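Local coordinates for ATP phosphoribosyltransferase (Thermotoga maritima, PDB 1O63), which probably catalyses the condensation of ATP with 5-phosphoribose 1-diphosphate to PR-ATP, the first step of histidine biosynthesis, at residues L20-V25 and Q196-H201; Q115-S120 and I163-F168. All blocks are in the same frame, centred on the assembly; numbering follows the deposited sequence.

Contact 1 and contact 2 share no element and lie on opposite sides of the chain's centre, their own centres 34 Å apart and their nearest atoms about 18 Å apart. Along the chain, contact 2 is nested inside the long loop that contact 1 closes. Both are partly buried, each with one buried residue among the three that touch. Contact 1 sets helix 13-23 against helix 185-204 mainly through methyl and methylene contacts, with a salt bridge from K22 to D202 at the exposed edge. Contact 2 lays helix 111-121 against strand 161-176 and mixes its chemistry: one tyrosine offers a ring face to an isoleucine and its hydroxyl to an aspartate.

Contact 1 (L20-V25 and Q196-H201)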
# COMPACT_ATOMS: atom_id res chain seq x y z
N LEU A 20 -1.19 -8.16 -24.49
CA LEU A 20 -0.51 -7.25 -25.41
C LEU A 20 0.45 -8.02 -26.31
O LEU A 20 0.63 -7.66 -27.48
CB LEU A 20 0.31 -6.23 -24.59
CG LEU A 20 -0.48 -5.39 -23.58
CD1 LEU A 20 0.44 -4.32 -23.00
CD2 LEU A 20 -1.69 -4.76 -24.25
N LYS A 21 1.16 -8.98 -25.73
CA LYS A 21 2.07 -9.84 -26.51
C LYS A 21 1.30 -10.50 -27.64
O LYS A 21 1.68 -10.35 -28.81
CB LYS A 21 2.75 -10.86 -25.60
CG LYS A 21 3.79 -11.72 -26.31
CD LYS A 21 4.16 -12.96 -25.49
CE LYS A 21 5.17 -13.82 -26.26
NZ LYS A 21 5.42 -15.13 -25.59
N LYS A 22 0.09 -11.01 -27.38
CA LYS A 22 -0.68 -11.63 -28.46
C LYS A 22 -1.34 -10.66 -29.42
O LYS A 22 -1.79 -11.10 -30.50
CB LYS A 22 -1.73 -12.61 -27.93
CG LYS A 22 -1.10 -13.65 -26.98
CD LYS A 22 -2.21 -14.54 -26.45
CE LYS A 22 -1.70 -15.73 -25.67
NZ LYS A 22 -2.87 -16.46 -25.06
N THR A 23 -1.47 -9.37 -29.09
CA THR A 23 -2.01 -8.41 -30.03
C THR A 23 -0.95 -7.96 -31.04
O THR A 23 -1.30 -7.41 -32.09
CB THR A 23 -2.62 -7.16 -29.39
OG1 THR A 23 -1.57 -6.31 -28.91
CG2 THR A 23 -3.55 -7.54 -28.25
N GLY A 24 0.31 -8.28 -30.80
CA GLY A 24 1.41 -7.94 -31.67
C GLY A 24 2.42 -6.97 -31.08
O GLY A 24 3.44 -6.66 -31.70
N VAL A 25 2.22 -6.54 -29.81
CA VAL A 25 3.18 -5.58 -29.25
C VAL A 25 4.55 -6.21 -29.00
O VAL A 25 4.67 -7.26 -28.39
CB VAL A 25 2.67 -4.97 -27.94
CG1 VAL A 25 3.66 -3.93 -27.42
CG2 VAL A 25 1.29 -4.37 -28.08
N GLN A 196 -9.71 -6.92 -27.82
CA GLN A 196 -10.87 -7.74 -27.44
C GLN A 196 -10.85 -9.10 -28.14
O GLN A 196 -11.18 -10.13 -27.53
CB GLN A 196 -12.17 -7.00 -27.69
CG GLN A 196 -13.43 -7.64 -27.11
CD GLN A 196 -14.66 -6.78 -27.31
OE1 GLN A 196 -14.60 -5.77 -28.02
NE2 GLN A 196 -15.79 -7.14 -26.72
N GLU A 197 -10.50 -9.13 -29.43
CA GLU A 197 -10.37 -10.41 -30.14
C GLU A 197 -9.41 -11.35 -29.39
O GLU A 197 -9.72 -12.50 -29.12
CB GLU A 197 -9.75 -10.19 -31.53
CG GLU A 197 -10.69 -10.01 -32.67
CD GLU A 197 -10.05 -10.02 -34.04
OE1 GLU A 197 -10.79 -10.23 -35.03
OE2 GLU A 197 -8.83 -9.80 -34.18
N VAL A 198 -8.23 -10.85 -29.12
CA VAL A 198 -7.18 -11.62 -28.43
C VAL A 198 -7.66 -12.05 -27.05
O VAL A 198 -7.64 -13.22 -26.66
CB VAL A 198 -5.91 -10.76 -28.33
CG1 VAL A 198 -4.91 -11.30 -27.33
CG2 VAL A 198 -5.28 -10.58 -29.71
N ILE A 199 -8.16 -11.07 -26.30
CA ILE A 199 -8.59 -11.33 -24.92
C ILE A 199 -9.70 -12.34 -24.84
O ILE A 199 -9.75 -13.22 -23.96
CB ILE A 199 -8.97 -10.01 -24.22
CG1 ILE A 199 -7.67 -9.24 -23.91
CG2 ILE A 199 -9.78 -10.28 -22.97
CD1 ILE A 199 -7.92 -7.84 -23.37
N GLU A 200 -10.68 -12.23 -25.73
CA GLU A 200 -11.79 -13.18 -25.77
C GLU A 200 -11.28 -14.60 -25.96
O GLU A 200 -11.65 -15.52 -25.22
CB GLU A 200 -12.72 -12.79 -26.93
CG GLU A 200 -14.15 -13.24 -26.70
CD GLU A 200 -15.16 -12.14 -27.01
OE1 GLU A 200 -15.37 -11.87 -28.20
OE2 GLU A 200 -15.69 -11.54 -26.06
N HIS A 201 -10.42 -14.78 -26.97
CA HIS A 201 -9.88 -16.10 -27.25
C HIS A 201 -9.09 -16.64 -26.06
O HIS A 201 -9.28 -17.78 -25.65
CB HIS A 201 -9.01 -16.11 -28.51
CG HIS A 201 -8.59 -17.51 -28.88
ND1 HIS A 201 -9.48 -18.43 -29.41
CD2 HIS A 201 -7.41 -18.14 -28.76
CE1 HIS A 201 -8.84 -19.57 -29.61
NE2 HIS A 201 -7.59 -19.43 -29.22
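V198 carries its side of this helix-helix contact, its two methyls meeting K22 and T23 near the end of helix 13-23. The carbonyl of L20, a turn earlier, organises that end. K22 comes next: its CB lies 3.5 Å from CG1 of V198, closer than carbons usually sit, and its backbone O is 3.6 Å from CG2 of the same valine. Beyond CG the lysine chain runs out extended, and NZ makes a salt bridge with D202 further along helix 185-204. T23 meets V198 methyl to methyl, the two side chains crossing at about a right angle with CG2 of T23 3.8 Å from CG2 of V198. The threonine's chi1 of 74° sets CG2 beside the backbone N, facing the valine, and lets OG1 donate a hydrogen bond to L20 O at 3.0 Å. V25 N hydrogen-bonds to that same oxygen from the opposite face of the carbonyl plane, also at 3.0 Å. This bond and that from G24 N to K21 O, with G24 at a positive phi of 115°, form a Schellman motif; at the backbone angles of G24 a CB would be jammed against the carbonyl O of T23, which calls for glycine. Around this pair of helices, L20 touches F191 and T23 touches L195 of helix 185-204, while L20 rests on C42 and V25 on I40 of strand 40-45.

Contact 2 (Q115-S120 and I163-F168); sequences QRYCES and ILDEIF
Y117 carries the whole contact, reaching from helix 111-121 to two residues of strand 161-176 and using its hydroxyl and one ring face. Its OH donates a hydrogen bond to OD2 of D165; the modelled separation, 2.4 Å, is very short, and its exact value is doubtful. The carboxylate oxygen lies at the edge of the ring, in its plane, although the carboxylate itself is turned 60° from that plane. Over one face sits I167, whose CD1 makes a CH-pi contact 4.2 Å from the ring centroid and 20° off the normal, offset toward the rim. CG1 of I167 adds an apolar touch at 3.9 Å from CD2 of the tyrosine. The ring gets there because CG stands anti to the backbone N (chi1 -179°), which carries it from the helix toward the strand. A phenylalanine in place of Y117 would probably leave the D165 carboxylate without its hydroxyl mate across the contact.

Behind this first shell, the other carboxylate oxygen of D165, OD1, takes a weak bond from E166 N. On the helix, OG of S120 donates to Y117 O, in the carbonyl plane on a lone pair, at 2.7 Å. The strand side is shaped by two classic beta bulges against strand 81-94, L164 with D165 facing L91 and I167 with F168 facing M89. On the helix, C118 is tied by a disulfide to C125, at the start of strand 125-129. Strand 104-108, helix 111-121 and strand 125-129 form a parallel beta-alpha-beta unit, and its helix packing on the sheet is consistent with an alpha/beta lobe of the type 2 periplasmic-binding-protein fold found in HisG enzymes.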
# COMPACT_ATOMS: atom_id res chain seq x y z
N GLN A 115 -17.42 0.00 3.63
CA GLN A 115 -18.50 0.91 4.04
C GLN A 115 -19.74 0.66 3.19
O GLN A 115 -20.86 0.61 3.73
CB GLN A 115 -18.04 2.36 3.92
CG GLN A 115 -19.19 3.39 4.02
CD GLN A 115 -19.72 3.47 5.44
OE1 GLN A 115 -19.03 3.07 6.38
NE2 GLN A 115 -20.94 3.97 5.61
N ARG A 116 -19.57 0.45 1.88
CA ARG A 116 -20.71 0.17 1.01
C ARG A 116 -21.42 -1.12 1.42
O ARG A 116 -22.64 -1.26 1.33
CB ARG A 116 -20.26 0.08 -0.45
CG ARG A 116 -21.35 0.14 -1.49
CD ARG A 116 -20.79 0.25 -2.91
NE ARG A 116 -20.00 1.46 -3.04
CZ ARG A 116 -18.70 1.54 -3.27
NH1 ARG A 116 -17.97 0.44 -3.45
NH2 ARG A 116 -18.14 2.75 -3.33
N TYR A 117 -20.63 -2.12 1.80
CA TYR A 117 -21.17 -3.39 2.26
C TYR A 117 -21.99 -3.18 3.51
O TYR A 117 -23.21 -3.47 3.51
CB TYR A 117 -20.06 -4.43 2.43
CG TYR A 117 -20.61 -5.78 2.88
CD1 TYR A 117 -20.50 -6.17 4.21
CD2 TYR A 117 -21.31 -6.58 1.98
CE1 TYR A 117 -21.05 -7.38 4.63
CE2 TYR A 117 -21.84 -7.79 2.39
CZ TYR A 117 -21.70 -8.18 3.71
OH TYR A 117 -22.23 -9.39 4.13
N CYS A 118 -21.45 -2.51 4.52
CA CYS A 118 -22.19 -2.22 5.75
C CYS A 118 -23.53 -1.52 5.47
O CYS A 118 -24.59 -2.00 5.92
CB CYS A 118 -21.36 -1.45 6.74
SG CYS A 118 -19.89 -2.35 7.37
N GLU A 119 -23.55 -0.52 4.61
CA GLU A 119 -24.78 0.20 4.26
C GLU A 119 -25.82 -0.70 3.62
O GLU A 119 -27.01 -0.63 3.94
CB GLU A 119 -24.50 1.34 3.27
CG GLU A 119 -23.80 2.50 3.98
CD GLU A 119 -23.01 3.35 3.01
OE1 GLU A 119 -23.21 3.18 1.79
OE2 GLU A 119 -22.18 4.15 3.48
N SER A 120 -25.36 -1.62 2.79
CA SER A 120 -26.23 -2.59 2.15
C SER A 120 -26.82 -3.54 3.18
O SER A 120 -27.80 -4.23 2.90
CB SER A 120 -25.49 -3.35 1.05
OG SER A 120 -24.85 -4.50 1.58
N ILE A 163 -15.42 -17.92 5.59
CA ILE A 163 -16.05 -16.98 4.67
C ILE A 163 -17.52 -16.81 5.01
O ILE A 163 -18.33 -17.74 4.91
CB ILE A 163 -15.90 -17.44 3.21
CG1 ILE A 163 -14.43 -17.34 2.76
CG2 ILE A 163 -16.80 -16.59 2.32
CD1 ILE A 163 -14.15 -18.01 1.42
N LEU A 164 -17.89 -15.62 5.49
CA LEU A 164 -19.25 -15.36 5.91
C LEU A 164 -20.12 -14.85 4.77
O LEU A 164 -21.36 -14.92 4.89
CB LEU A 164 -19.28 -14.34 7.06
CG LEU A 164 -18.27 -14.62 8.18
CD1 LEU A 164 -18.39 -13.57 9.28
CD2 LEU A 164 -18.44 -16.01 8.75
N ASP A 165 -19.52 -14.25 3.73
CA ASP A 165 -20.30 -13.72 2.63
C ASP A 165 -19.36 -13.38 1.45
O ASP A 165 -18.24 -12.89 1.64
CB ASP A 165 -21.06 -12.47 3.05
CG ASP A 165 -22.26 -12.11 2.20
OD1 ASP A 165 -22.71 -12.93 1.38
OD2 ASP A 165 -22.81 -10.97 2.37
N GLU A 166 -19.90 -13.56 0.25
CA GLU A 166 -19.15 -13.23 -0.97
C GLU A 166 -19.59 -11.83 -1.40
O GLU A 166 -20.79 -11.61 -1.59
CB GLU A 166 -19.49 -14.26 -2.04
CG GLU A 166 -19.26 -15.70 -1.65
CD GLU A 166 -17.85 -16.17 -1.98
OE1 GLU A 166 -17.43 -17.24 -1.49
OE2 GLU A 166 -17.16 -15.44 -2.72
N ILE A 167 -18.69 -10.85 -1.44
CA ILE A 167 -19.18 -9.48 -1.75
C ILE A 167 -19.18 -9.23 -3.24
O ILE A 167 -20.03 -8.54 -3.78
CB ILE A 167 -18.37 -8.43 -0.99
CG1 ILE A 167 -18.44 -8.70 0.52
CG2 ILE A 167 -18.91 -7.03 -1.32
CD1 ILE A 167 -17.54 -7.83 1.37
N PHE A 168 -18.11 -9.65 -3.93
CA PHE A 168 -18.08 -9.53 -5.38
C PHE A 168 -16.91 -10.34 -5.91
O PHE A 168 -15.88 -10.56 -5.21
CB PHE A 168 -18.06 -8.14 -5.96
CG PHE A 168 -16.97 -7.22 -5.50
CD1 PHE A 168 -15.70 -7.31 -6.05
CD2 PHE A 168 -17.21 -6.26 -4.53
CE1 PHE A 168 -14.69 -6.45 -5.62
CE2 PHE A 168 -16.21 -5.42 -4.09
CZ PHE A 168 -14.94 -5.51 -4.64